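PDB 6OHB: guanine deaminase from Escherichia coli, which catalyses the zinc-dependent hydrolytic deamination of guanine to xanthine and ammonia, the opening step of guanine degradation. Local coordinates for residues L131-T136 / D422-T428; G166-M170 / S185-S189; T232-T236 / K270-F274; S293-P299 / V320-G325. Residues are numbered along the deposited sequence.

Interaction 1 (L131-T136 / D422-T428); sequences LRNGTT and DRSIYRT
A Schellman motif is a common way to end a helix, and here it also docks a distant part of the chain. It closes helix 116-132: G134, the C-prime residue at phi/psi 82/9, gives N to L131 O at 2.9 Å. A CB on G134 would jam against the carbonyl O of N133 and lie 3.1 Å from I425 CD1. Opposite, D422-S424 form a 3-10 turn, and strand 425-428 is extended except where a classic beta bulge at Y426 (psi -43°) and R427 turns both residues to V390. N133 lies nearest D422 and G134 nearest T428. I425 (chi1 and chi2 both m) points toward the turn, setting CB 3.2 Å from R132 O and CD1 3.6 Å from N133 O. T428, chi1 m, donates OG1 to L131 O at 2.9 Å, while its CG2 meets T136 CG2 at 3.9 Å. R132 (chi1 p, chi3 p) curls to a salt bridge, NH1 to D422 OD2 at 2.8 Å; D422, chi1 p, also pairs with R423 of the second subunit. N133 ND2 bonds Q129 O. The chemistry implies a helix end held by one buried hydroxyl and aliphatic cover, with its charged pair at the subunit interface.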
loop_
_atom_site.group_PDB
_atom_site.type_symbol
_atom_site.label_atom_id
_atom_site.label_comp_id
_atom_site.label_asym_id
_atom_site.label_seq_id
_atom_site.Cartn_x
_atom_site.Cartn_y
_atom_site.Cartn_z
ATOM N N LEU A 131 9.588 7.369 -15.272
ATOM C CA LEU A 131 8.875 7.035 -16.503
ATOM C C LEU A 131 8.007 5.790 -16.330
ATOM O O LEU A 131 6.822 5.793 -16.691
ATOM C CB LEU A 131 9.865 6.853 -17.653
ATOM C CG LEU A 131 10.616 8.126 -18.044
ATOM C CD1 LEU A 131 11.536 7.861 -19.225
ATOM C CD2 LEU A 131 9.628 9.246 -18.360
ATOM N N ARG A 132 8.571 4.717 -15.759
ATOM C CA ARG A 132 7.817 3.469 -15.663
ATOM C C ARG A 132 6.616 3.565 -14.729
ATOM O O ARG A 132 5.760 2.676 -14.759
ATOM C CB ARG A 132 8.726 2.314 -15.219
ATOM C CG ARG A 132 8.993 2.259 -13.729
ATOM C CD ARG A 132 8.928 0.827 -13.193
ATOM N NE ARG A 132 9.712 -0.109 -13.993
ATOM C CZ ARG A 132 9.695 -1.429 -13.832
ATOM N NH1 ARG A 132 8.936 -1.976 -12.892
ATOM N NH2 ARG A 132 10.440 -2.202 -14.609
ATOM N N ASN A 133 6.514 4.615 -13.920
ATOM C CA ASN A 133 5.342 4.815 -13.079
ATOM C C ASN A 133 4.425 5.921 -13.595
ATOM O O ASN A 133 3.467 6.289 -12.909
ATOM C CB ASN A 133 5.770 5.095 -11.640
ATOM C CG ASN A 133 6.290 3.845 -10.944
ATOM O OD1 ASN A 133 5.516 3.049 -10.416
ATOM N ND2 ASN A 133 7.599 3.656 -10.968
ATOM N N GLY A 134 4.701 6.470 -14.776
ATOM C CA GLY A 134 3.814 7.463 -15.341
ATOM C C GLY A 134 3.996 8.871 -14.826
ATOM O O GLY A 134 3.147 9.723 -15.104
ATOM N N THR A 135 5.052 9.136 -14.060
ATOM C CA THR A 135 5.374 10.489 -13.626
ATOM C C THR A 135 6.159 11.189 -14.729
ATOM O O THR A 135 7.270 10.769 -15.068
ATOM C CB THR A 135 6.187 10.444 -12.331
ATOM O OG1 THR A 135 5.381 9.902 -11.280
ATOM C CG2 THR A 135 6.665 11.831 -11.941
ATOM N N THR A 136 5.599 12.262 -15.290
ATOM C CA THR A 136 6.301 12.958 -16.358
ATOM C C THR A 136 6.843 14.305 -15.923
ATOM O O THR A 136 7.714 14.853 -16.605
ATOM C CB THR A 136 5.390 13.166 -17.581
ATOM O OG1 THR A 136 4.209 13.881 -17.198
ATOM C CG2 THR A 136 4.992 11.833 -18.202
ATOM N N ASP A 422 3.021 -0.138 -10.915
ATOM C CA ASP A 422 3.738 0.099 -12.165
ATOM C C ASP A 422 3.256 -0.804 -13.300
ATOM O O ASP A 422 3.434 -0.452 -14.472
ATOM C CB ASP A 422 5.249 -0.043 -11.953
ATOM C CG ASP A 422 5.628 -1.311 -11.213
ATOM O OD1 ASP A 422 5.247 -1.454 -10.030
ATOM O OD2 ASP A 422 6.330 -2.152 -11.810
ATOM N N ARG A 423 2.668 -1.963 -12.989
ATOM C CA ARG A 423 2.108 -2.811 -14.039
ATOM C C ARG A 423 0.952 -2.133 -14.776
ATOM O O ARG A 423 0.631 -2.532 -15.904
ATOM C CB ARG A 423 1.626 -4.135 -13.448
ATOM C CG ARG A 423 2.732 -5.137 -13.158
ATOM C CD ARG A 423 2.194 -6.335 -12.384
ATOM N NE ARG A 423 1.814 -5.998 -11.013
ATOM C CZ ARG A 423 1.399 -6.888 -10.112
ATOM N NH1 ARG A 423 1.306 -8.170 -10.436
ATOM N NH2 ARG A 423 1.077 -6.494 -8.888
ATOM N N SER A 424 0.301 -1.143 -14.156
ATOM C CA SER A 424 -0.751 -0.381 -14.825
ATOM C C SER A 424 -0.205 0.559 -15.890
ATOM O O SER A 424 -0.974 1.015 -16.742
ATOM C CB SER A 424 -1.550 0.442 -13.812
ATOM O OG SER A 424 -2.367 -0.375 -12.997
ATOM N N ILE A 425 1.094 0.841 -15.876
ATOM C CA ILE A 425 1.703 1.789 -16.801
ATOM C C ILE A 425 2.149 1.014 -18.034
ATOM O O ILE A 425 3.128 0.265 -17.989
ATOM C CB ILE A 425 2.879 2.529 -16.155
ATOM C CG1 ILE A 425 2.471 3.143 -14.812
ATOM C CG2 ILE A 425 3.415 3.595 -17.081
ATOM C CD1 ILE A 425 1.392 4.141 -14.902
ATOM N N TYR A 426 1.436 1.208 -19.145
ATOM C CA TYR A 426 1.706 0.490 -20.389
ATOM C C TYR A 426 2.639 1.278 -21.304
ATOM O O TYR A 426 3.568 0.705 -21.891
ATOM C CB TYR A 426 0.379 0.184 -21.099
ATOM C CG TYR A 426 0.469 -0.644 -22.366
ATOM C CD1 TYR A 426 0.810 -1.997 -22.325
ATOM C CD2 TYR A 426 0.175 -0.079 -23.606
ATOM C CE1 TYR A 426 0.877 -2.761 -23.490
ATOM C CE2 TYR A 426 0.234 -0.834 -24.778
ATOM C CZ TYR A 426 0.587 -2.170 -24.715
ATOM O OH TYR A 426 0.649 -2.913 -25.877
ATOM N N ARG A 427 2.408 2.583 -21.436
ATOM C CA ARG A 427 3.291 3.421 -22.237
ATOM C C ARG A 427 3.405 4.784 -21.568
ATOM O O ARG A 427 2.457 5.257 -20.934
ATOM C CB ARG A 427 2.776 3.604 -23.687
ATOM C CG ARG A 427 2.657 2.337 -24.555
ATOM C CD ARG A 427 3.998 1.882 -25.118
ATOM N NE ARG A 427 3.871 0.726 -26.008
ATOM C CZ ARG A 427 3.799 -0.543 -25.604
ATOM N NH1 ARG A 427 3.837 -0.850 -24.307
ATOM N NH2 ARG A 427 3.692 -1.515 -26.501
ATOM N N THR A 428 4.565 5.420 -21.718
ATOM C CA THR A 428 4.753 6.791 -21.259
ATOM C C THR A 428 5.337 7.624 -22.393
ATOM O O THR A 428 6.393 7.279 -22.949
ATOM C CB THR A 428 5.653 6.867 -20.014
ATOM O OG1 THR A 428 5.064 6.104 -18.955
ATOM C CG2 THR A 428 5.805 8.314 -19.549
HETATM O O HOH W 1 6.235 1.082 -8.309
#

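Interaction 2 (G166-M170 / S185-S189); sequences GKVMM and SYHQS
In a beta-alpha-beta unit the helix packs over the strand it follows, and strand 164-169 with helix 182-196 illustrates how long side chains bridge the gap. Segment 166-170 is extended throughout, from G166 (phi/psi -171/163); 185-189 is helix, its S189 N bonded to S185 O at 3.0 Å. The register sets K167 beside S189, CA to CA 6.3 Å, and M169 beside S185 at 6.0 Å. K167 points toward the helix with chi1 and chi2 both t, then bends at chi3 118° and chi4 p. Its CE lies 3.2 Å from Q188 OE1, 4.0 Å from S189 OG and 4.1 Å from S185 CA, while NZ turns back to V168 O at 2.8 Å and is also held by V144 O and a salt bridge to D180. The lysine lays its aliphatic stem against the helix and carries its charge to its own strand and the adjoining loops. This is one beta-alpha-beta crossover of the amidohydrolase TIM barrel, in which helix 182-196 leads on to strand 203-208. V168 turns its side chain away from the helix, so the contact resumes at M169, with chi1 m, chi2 t and chi3 39°. Its CG sits 3.9 Å from S189 OG and CE 3.2 Å from S185 OG, a hydroxyl buried without a polar partner in the model; Q218 and A222 of helix 216-228 pack against the same methionine.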
loop_
_atom_site.group_PDB
_atom_site.type_symbol
_atom_site.label_atom_id
_atom_site.label_comp_id
_atom_site.label_asym_id
_atom_site.label_seq_id
_atom_site.Cartn_x
_atom_site.Cartn_y
_atom_site.Cartn_z
ATOM N N GLY A 166 16.790 21.365 -8.014
ATOM C CA GLY A 166 17.719 22.344 -7.490
ATOM C C GLY A 166 18.668 21.712 -6.501
ATOM O O GLY A 166 18.427 20.614 -5.987
ATOM N N LYS A 167 19.761 22.425 -6.245
ATOM C CA LYS A 167 20.762 21.988 -5.282
ATOM C C LYS A 167 20.287 22.242 -3.857
ATOM O O LYS A 167 19.718 23.294 -3.555
ATOM C CB LYS A 167 22.082 22.713 -5.535
ATOM C CG LYS A 167 23.168 22.424 -4.525
ATOM C CD LYS A 167 24.242 23.497 -4.570
ATOM C CE LYS A 167 24.340 24.235 -3.245
ATOM N NZ LYS A 167 24.755 23.336 -2.140
ATOM N N VAL A 168 20.535 21.272 -2.976
ATOM C CA VAL A 168 20.175 21.423 -1.572
ATOM C C VAL A 168 21.096 22.448 -0.924
ATOM O O VAL A 168 22.320 22.410 -1.104
ATOM C CB VAL A 168 20.255 20.073 -0.845
ATOM C CG1 VAL A 168 19.971 20.256 0.639
ATOM C CG2 VAL A 168 19.290 19.075 -1.453
ATOM N N MET A 169 20.505 23.396 -0.200
ATOM C CA MET A 169 21.250 24.372 0.583
ATOM C C MET A 169 21.169 23.975 2.053
ATOM O O MET A 169 20.077 23.958 2.632
ATOM C CB MET A 169 20.688 25.777 0.359
ATOM C CG MET A 169 20.653 26.202 -1.106
ATOM S SD MET A 169 19.840 27.793 -1.390
ATOM C CE MET A 169 20.403 28.727 0.025
ATOM N N MET A 170 22.319 23.661 2.652
ATOM C CA MET A 170 22.375 23.289 4.067
ATOM C C MET A 170 23.791 23.507 4.585
ATOM O O MET A 170 24.731 22.866 4.103
ATOM C CB MET A 170 21.932 21.836 4.268
ATOM C CG MET A 170 22.521 20.850 3.273
ATOM S SD MET A 170 22.008 19.146 3.574
ATOM C CE MET A 170 22.122 19.077 5.355
ATOM N N SER A 185 26.986 28.205 -1.210
ATOM C CA SER A 185 25.634 27.789 -1.579
ATOM C C SER A 185 25.002 28.782 -2.554
ATOM O O SER A 185 24.415 28.382 -3.571
ATOM C CB SER A 185 24.767 27.652 -0.330
ATOM O OG SER A 185 23.422 27.979 -0.609
ATOM N N TYR A 186 25.137 30.093 -2.277
ATOM C CA TYR A 186 24.618 31.093 -3.211
ATOM C C TYR A 186 25.243 30.921 -4.589
ATOM O O TYR A 186 24.539 30.906 -5.605
ATOM C CB TYR A 186 24.865 32.505 -2.684
ATOM C CG TYR A 186 24.599 33.597 -3.714
ATOM C CD1 TYR A 186 23.312 34.061 -3.947
ATOM C CD2 TYR A 186 25.636 34.160 -4.453
ATOM C CE1 TYR A 186 23.058 35.052 -4.890
ATOM C CE2 TYR A 186 25.397 35.153 -5.398
ATOM C CZ TYR A 186 24.105 35.596 -5.611
ATOM O OH TYR A 186 23.862 36.581 -6.545
ATOM N N HIS A 187 26.570 30.785 -4.643
ATOM C CA HIS A 187 27.238 30.780 -5.942
ATOM C C HIS A 187 26.948 29.497 -6.716
ATOM O O HIS A 187 26.745 29.536 -7.937
ATOM C CB HIS A 187 28.735 31.003 -5.750
ATOM C CG HIS A 187 29.074 32.390 -5.297
ATOM N ND1 HIS A 187 28.851 33.503 -6.081
ATOM C CD2 HIS A 187 29.594 32.848 -4.134
ATOM C CE1 HIS A 187 29.230 34.585 -5.424
ATOM N NE2 HIS A 187 29.683 34.215 -4.239
ATOM N N GLN A 188 26.911 28.351 -6.029
ATOM C CA GLN A 188 26.587 27.098 -6.704
ATOM C C GLN A 188 25.154 27.105 -7.227
ATOM O O GLN A 188 24.901 26.680 -8.364
ATOM C CB GLN A 188 26.820 25.921 -5.758
ATOM C CG GLN A 188 28.288 25.718 -5.402
ATOM C CD GLN A 188 28.505 24.701 -4.294
ATOM O OE1 GLN A 188 27.562 24.264 -3.629
ATOM N NE2 GLN A 188 29.760 24.325 -4.087
ATOM N N SER A 189 24.204 27.612 -6.432
ATOM C CA SER A 189 22.828 27.677 -6.912
ATOM C C SER A 189 22.696 28.653 -8.079
ATOM O O SER A 189 21.939 28.399 -9.024
ATOM C CB SER A 189 21.885 28.064 -5.771
ATOM O OG SER A 189 21.920 27.107 -4.724
#

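Interaction 3 (T232-T236 / K270-F274); sequences TWVHT and KNCVF
Parallel strands pair through bonds that one residue sends to both neighbours of its partner, and 233-236 with 272-274 is a compact case: axes 4.6 Å apart at closest approach and 11° from parallel, V234 opposite C272 (CA to CA 4.4 Å), H235 opposite V273, T236 opposite F274. V234 N donates to N271 O at 2.9 Å, V273 N to V234 O at 2.8 Å, and T236 N to V273 O at 3.0 Å. CA-H...O contacts supplement them, as C272 CA to V234 O at 3.3 Å. N271 (phi/psi 61/32) lays CB over the five-membered ring of W233, a CH-pi contact 3.6 Å from its centroid; W233 NE1 is satisfied by L371 O. T236 OG1 bonds both P208 O and R209 O. On the face shared with V273, H235 NE2 and ND1 of the zinc ligand H82 are hydrogen-bonded, making H235 a second-shell residue. V234, C272, T236 and F274 occupy the other face, where helix 216-228 brings K226 against V234. Barrel strand 203-208 flanks 233-238, and 294-297 flanks 272-274.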
loop_
_atom_site.group_PDB
_atom_site.type_symbol
_atom_site.label_atom_id
_atom_site.label_comp_id
_atom_site.label_asym_id
_atom_site.label_seq_id
_atom_site.Cartn_x
_atom_site.Cartn_y
_atom_site.Cartn_z
ATOM N N THR A 232 12.230 31.520 -10.698
ATOM C CA THR A 232 12.616 30.195 -10.248
ATOM C C THR A 232 11.618 29.700 -9.205
ATOM O O THR A 232 10.766 30.443 -8.708
ATOM C CB THR A 232 14.030 30.184 -9.660
ATOM O OG1 THR A 232 14.142 31.193 -8.648
ATOM C CG2 THR A 232 15.072 30.412 -10.742
ATOM N N TRP A 233 11.723 28.423 -8.879
ATOM C CA TRP A 233 10.861 27.865 -7.856
ATOM C C TRP A 233 11.550 27.937 -6.498
ATOM O O TRP A 233 12.767 28.111 -6.397
ATOM C CB TRP A 233 10.482 26.422 -8.211
ATOM C CG TRP A 233 9.269 26.348 -9.100
ATOM C CD1 TRP A 233 8.053 25.826 -8.780
ATOM C CD2 TRP A 233 9.153 26.841 -10.444
ATOM N NE1 TRP A 233 7.189 25.955 -9.838
ATOM C CE2 TRP A 233 7.839 26.577 -10.871
ATOM C CE3 TRP A 233 10.033 27.480 -11.325
ATOM C CZ2 TRP A 233 7.380 26.929 -12.145
ATOM C CZ3 TRP A 233 9.577 27.829 -12.594
ATOM C CH2 TRP A 233 8.264 27.551 -12.988
ATOM N N VAL A 234 10.743 27.831 -5.447
ATOM C CA VAL A 234 11.231 27.648 -4.086
ATOM C C VAL A 234 10.653 26.334 -3.583
ATOM O O VAL A 234 9.473 26.048 -3.803
ATOM C CB VAL A 234 10.824 28.818 -3.166
ATOM C CG1 VAL A 234 11.227 28.533 -1.729
ATOM C CG2 VAL A 234 11.434 30.127 -3.663
ATOM N N HIS A 235 11.476 25.535 -2.911
ATOM C CA HIS A 235 11.064 24.188 -2.530
ATOM C C HIS A 235 11.708 23.832 -1.200
ATOM O O HIS A 235 12.938 23.772 -1.115
ATOM C CB HIS A 235 11.474 23.191 -3.617
ATOM C CG HIS A 235 10.974 21.803 -3.387
ATOM N ND1 HIS A 235 11.559 20.696 -3.965
ATOM C CD2 HIS A 235 9.937 21.340 -2.649
ATOM C CE1 HIS A 235 10.902 19.612 -3.594
ATOM N NE2 HIS A 235 9.915 19.976 -2.795
ATOM N N THR A 236 10.899 23.570 -0.172
ATOM C CA THR A 236 11.490 23.191 1.109
ATOM C C THR A 236 10.499 22.363 1.916
ATOM O O THR A 236 9.341 22.213 1.532
ATOM C CB THR A 236 11.945 24.437 1.889
ATOM O OG1 THR A 236 12.746 24.038 3.006
ATOM C CG2 THR A 236 10.746 25.243 2.379
ATOM N N LYS A 270 4.005 32.663 -5.019
ATOM C CA LYS A 270 3.757 31.767 -6.140
ATOM C C LYS A 270 5.004 30.947 -6.455
ATOM O O LYS A 270 6.131 31.450 -6.406
ATOM C CB LYS A 270 3.318 32.569 -7.368
ATOM C CG LYS A 270 1.900 33.115 -7.280
ATOM N N ASN A 271 4.784 29.673 -6.789
ATOM C CA ASN A 271 5.853 28.714 -7.087
ATOM C C ASN A 271 6.785 28.506 -5.892
ATOM O O ASN A 271 7.986 28.249 -6.049
ATOM C CB ASN A 271 6.637 29.128 -8.333
ATOM C CG ASN A 271 5.753 29.216 -9.563
ATOM O OD1 ASN A 271 4.616 28.732 -9.562
ATOM N ND2 ASN A 271 6.268 29.833 -10.621
ATOM N N CYS A 272 6.233 28.607 -4.689
ATOM C CA CYS A 272 6.917 28.184 -3.475
ATOM C C CYS A 272 6.153 26.999 -2.901
ATOM O O CYS A 272 4.974 27.131 -2.553
ATOM C CB CYS A 272 7.001 29.329 -2.461
ATOM S SG CYS A 272 7.671 30.890 -3.131
ATOM N N VAL A 273 6.819 25.848 -2.815
ATOM C CA VAL A 273 6.186 24.585 -2.458
ATOM C C VAL A 273 6.789 24.086 -1.152
ATOM O O VAL A 273 8.013 23.903 -1.043
ATOM C CB VAL A 273 6.339 23.526 -3.565
ATOM C CG1 VAL A 273 5.643 22.230 -3.156
ATOM C CG2 VAL A 273 5.769 24.044 -4.878
ATOM N N PHE A 274 5.917 23.827 -0.184
ATOM C CA PHE A 274 6.300 23.393 1.150
ATOM C C PHE A 274 5.810 21.966 1.345
ATOM O O PHE A 274 4.602 21.701 1.296
ATOM C CB PHE A 274 5.722 24.334 2.208
ATOM C CG PHE A 274 6.186 25.758 2.057
ATOM C CD1 PHE A 274 7.417 26.154 2.553
ATOM C CD2 PHE A 274 5.401 26.695 1.397
ATOM C CE1 PHE A 274 7.859 27.456 2.406
ATOM C CE2 PHE A 274 5.834 27.999 1.244
ATOM C CZ PHE A 274 7.066 28.382 1.750
#

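Interaction 4 (S293-P299 / V320-G325); sequences SSIAFCP and VKVGMG
Absent side chains can shape strand pairing as much as large ones. Strands 294-297 and 321-324 cross at -29°, 4.5 Å apart at closest, with I295 opposite V322, A296 opposite G323 and F297 opposite M324. The ladder runs I295 N to K321 O and G323 N to I295 O (both 2.9 Å), then F297 N to G323 O and G325 N to F297 O (both 2.7 Å). V320 CG2 (chi1 p) meets I295 CD1 at 3.9 Å; V322 fits between I295 and F297 on their shared face, its CG2 4.1 Å from I295 CB and its CG1 3.7 Å from F297 CB. This face is the outer wall of the TIM barrel, covered by W285 and L288 of helix 282-290 and A343 of helix 336-349. M324 (m, m, m) curls its SD to 3.7 Å from F297 CD2 in an oblique Met-aromatic contact and its CE to 3.6 Å from P299 CD. On the other face, beyond S294 and K321, A296 and G323 are small beside the zinc ligand H82, which packs on A296 and C298. At G325 a CB would lie 3.2 Å from C298 SG; its absence leaves room for the C298 side chain, about 6 Å from the bound zinc.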
loop_
_atom_site.group_PDB
_atom_site.type_symbol
_atom_site.label_atom_id
_atom_site.label_comp_id
_atom_site.label_asym_id
_atom_site.label_seq_id
_atom_site.Cartn_x
_atom_site.Cartn_y
_atom_site.Cartn_z
ATOM N N SER A 293 0.901 30.268 -1.676
ATOM C CA SER A 293 1.915 29.226 -1.650
ATOM C C SER A 293 1.269 27.852 -1.812
ATOM O O SER A 293 0.055 27.687 -1.672
ATOM C CB SER A 293 2.714 29.293 -0.354
ATOM O OG SER A 293 2.899 30.636 0.056
ATOM N N SER A 294 2.098 26.850 -2.104
ATOM C CA SER A 294 1.611 25.506 -2.374
ATOM C C SER A 294 2.121 24.516 -1.332
ATOM O O SER A 294 3.156 24.722 -0.693
ATOM C CB SER A 294 2.037 25.045 -3.777
ATOM O OG SER A 294 1.353 25.782 -4.787
ATOM N N ILE A 295 1.383 23.415 -1.196
ATOM C CA ILE A 295 1.685 22.341 -0.255
ATOM C C ILE A 295 1.891 21.054 -1.044
ATOM O O ILE A 295 1.119 20.751 -1.962
ATOM C CB ILE A 295 0.554 22.155 0.779
ATOM C CG1 ILE A 295 0.362 23.422 1.617
ATOM C CG2 ILE A 295 0.826 20.942 1.666
ATOM C CD1 ILE A 295 -0.747 23.308 2.634
ATOM N N ALA A 296 2.925 20.293 -0.680
ATOM C CA ALA A 296 3.151 18.955 -1.225
ATOM C C ALA A 296 2.693 17.921 -0.200
ATOM O O ALA A 296 3.371 17.693 0.806
ATOM C CB ALA A 296 4.621 18.749 -1.587
ATOM N N PHE A 297 1.558 17.285 -0.484
ATOM C CA PHE A 297 0.967 16.247 0.355
ATOM C C PHE A 297 1.667 14.921 0.068
ATOM O O PHE A 297 1.642 14.437 -1.069
ATOM C CB PHE A 297 -0.538 16.189 0.064
ATOM C CG PHE A 297 -1.320 15.185 0.881
ATOM C CD1 PHE A 297 -0.802 14.603 2.026
ATOM C CD2 PHE A 297 -2.606 14.835 0.482
ATOM C CE1 PHE A 297 -1.548 13.683 2.753
ATOM C CE2 PHE A 297 -3.350 13.922 1.197
ATOM C CZ PHE A 297 -2.825 13.342 2.333
ATOM N N CYS A 298 2.290 14.330 1.095
ATOM C CA CYS A 298 3.014 13.062 0.964
ATOM C C CYS A 298 2.522 12.079 2.017
ATOM O O CYS A 298 3.137 11.950 3.092
ATOM C CB CYS A 298 4.525 13.260 1.130
ATOM S SG CYS A 298 5.254 14.749 0.423
ATOM N N PRO A 299 1.455 11.325 1.727
ATOM C CA PRO A 299 0.879 10.471 2.781
ATOM C C PRO A 299 1.768 9.303 3.193
ATOM O O PRO A 299 1.795 8.938 4.379
ATOM C CB PRO A 299 -0.442 9.995 2.166
ATOM C CG PRO A 299 -0.246 10.132 0.686
ATOM C CD PRO A 299 0.625 11.343 0.510
ATOM N N VAL A 320 -5.841 26.778 -0.320
ATOM C CA VAL A 320 -4.406 26.633 -0.575
ATOM C C VAL A 320 -4.198 25.481 -1.558
ATOM O O VAL A 320 -4.834 24.429 -1.440
ATOM C CB VAL A 320 -3.606 26.430 0.727
ATOM C CG1 VAL A 320 -4.201 25.327 1.546
ATOM C CG2 VAL A 320 -2.135 26.155 0.424
ATOM N N LYS A 321 -3.350 25.706 -2.560
ATOM C CA LYS A 321 -3.060 24.708 -3.590
ATOM C C LYS A 321 -2.284 23.513 -3.031
ATOM O O LYS A 321 -1.279 23.679 -2.331
ATOM C CB LYS A 321 -2.267 25.360 -4.726
ATOM C CG LYS A 321 -3.035 26.462 -5.456
ATOM C CD LYS A 321 -2.159 27.134 -6.500
ATOM C CE LYS A 321 -1.207 28.118 -5.851
ATOM N NZ LYS A 321 -0.060 28.445 -6.737
ATOM N N VAL A 322 -2.748 22.303 -3.344
ATOM C CA VAL A 322 -2.138 21.074 -2.847
ATOM C C VAL A 322 -1.826 20.158 -4.022
ATOM O O VAL A 322 -2.673 19.948 -4.895
ATOM C CB VAL A 322 -3.047 20.348 -1.832
ATOM C CG1 VAL A 322 -2.494 18.964 -1.501
ATOM C CG2 VAL A 322 -3.192 21.176 -0.569
ATOM N N GLY A 323 -0.609 19.604 -4.028
ATOM C CA GLY A 323 -0.235 18.540 -4.934
ATOM C C GLY A 323 0.266 17.333 -4.150
ATOM O O GLY A 323 0.478 17.396 -2.933
ATOM N N MET A 324 0.435 16.219 -4.858
ATOM C CA MET A 324 0.863 14.962 -4.254
ATOM C C MET A 324 2.358 14.733 -4.463
ATOM O O MET A 324 2.876 14.934 -5.562
ATOM C CB MET A 324 0.085 13.780 -4.839
ATOM C CG MET A 324 -1.431 13.881 -4.729
ATOM S SD MET A 324 -2.041 13.989 -3.038
ATOM C CE MET A 324 -1.317 12.510 -2.320
ATOM N N GLY A 325 3.041 14.304 -3.405
ATOM C CA GLY A 325 4.441 13.933 -3.491
ATOM C C GLY A 325 4.666 12.563 -2.884
ATOM O O GLY A 325 3.923 12.116 -2.013
#

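Overall arrangement
Followed from the N terminus, the chain first offers 131-136, whose partner 422-428 arrives only near the C terminus; interaction 1 therefore closes a long loop enclosing the other three contacts. Within it, interactions 2, 3 and 4 close short loops in series, none crossing another. Interaction 2 joins a barrel strand to its following helix, whereas interactions 3 and 4 each pair neighbouring barrel strands. These last two touch: C272 O and F274 N probably hydrogen-bond S294 N and S294 O, each pair 2.9 Å apart, making 233-236, 272-274, 294-297 and 321-324 successive staves. Interaction 1, its centre about 31 Å from that of interaction 2, ties the barrel to the C-terminal strands.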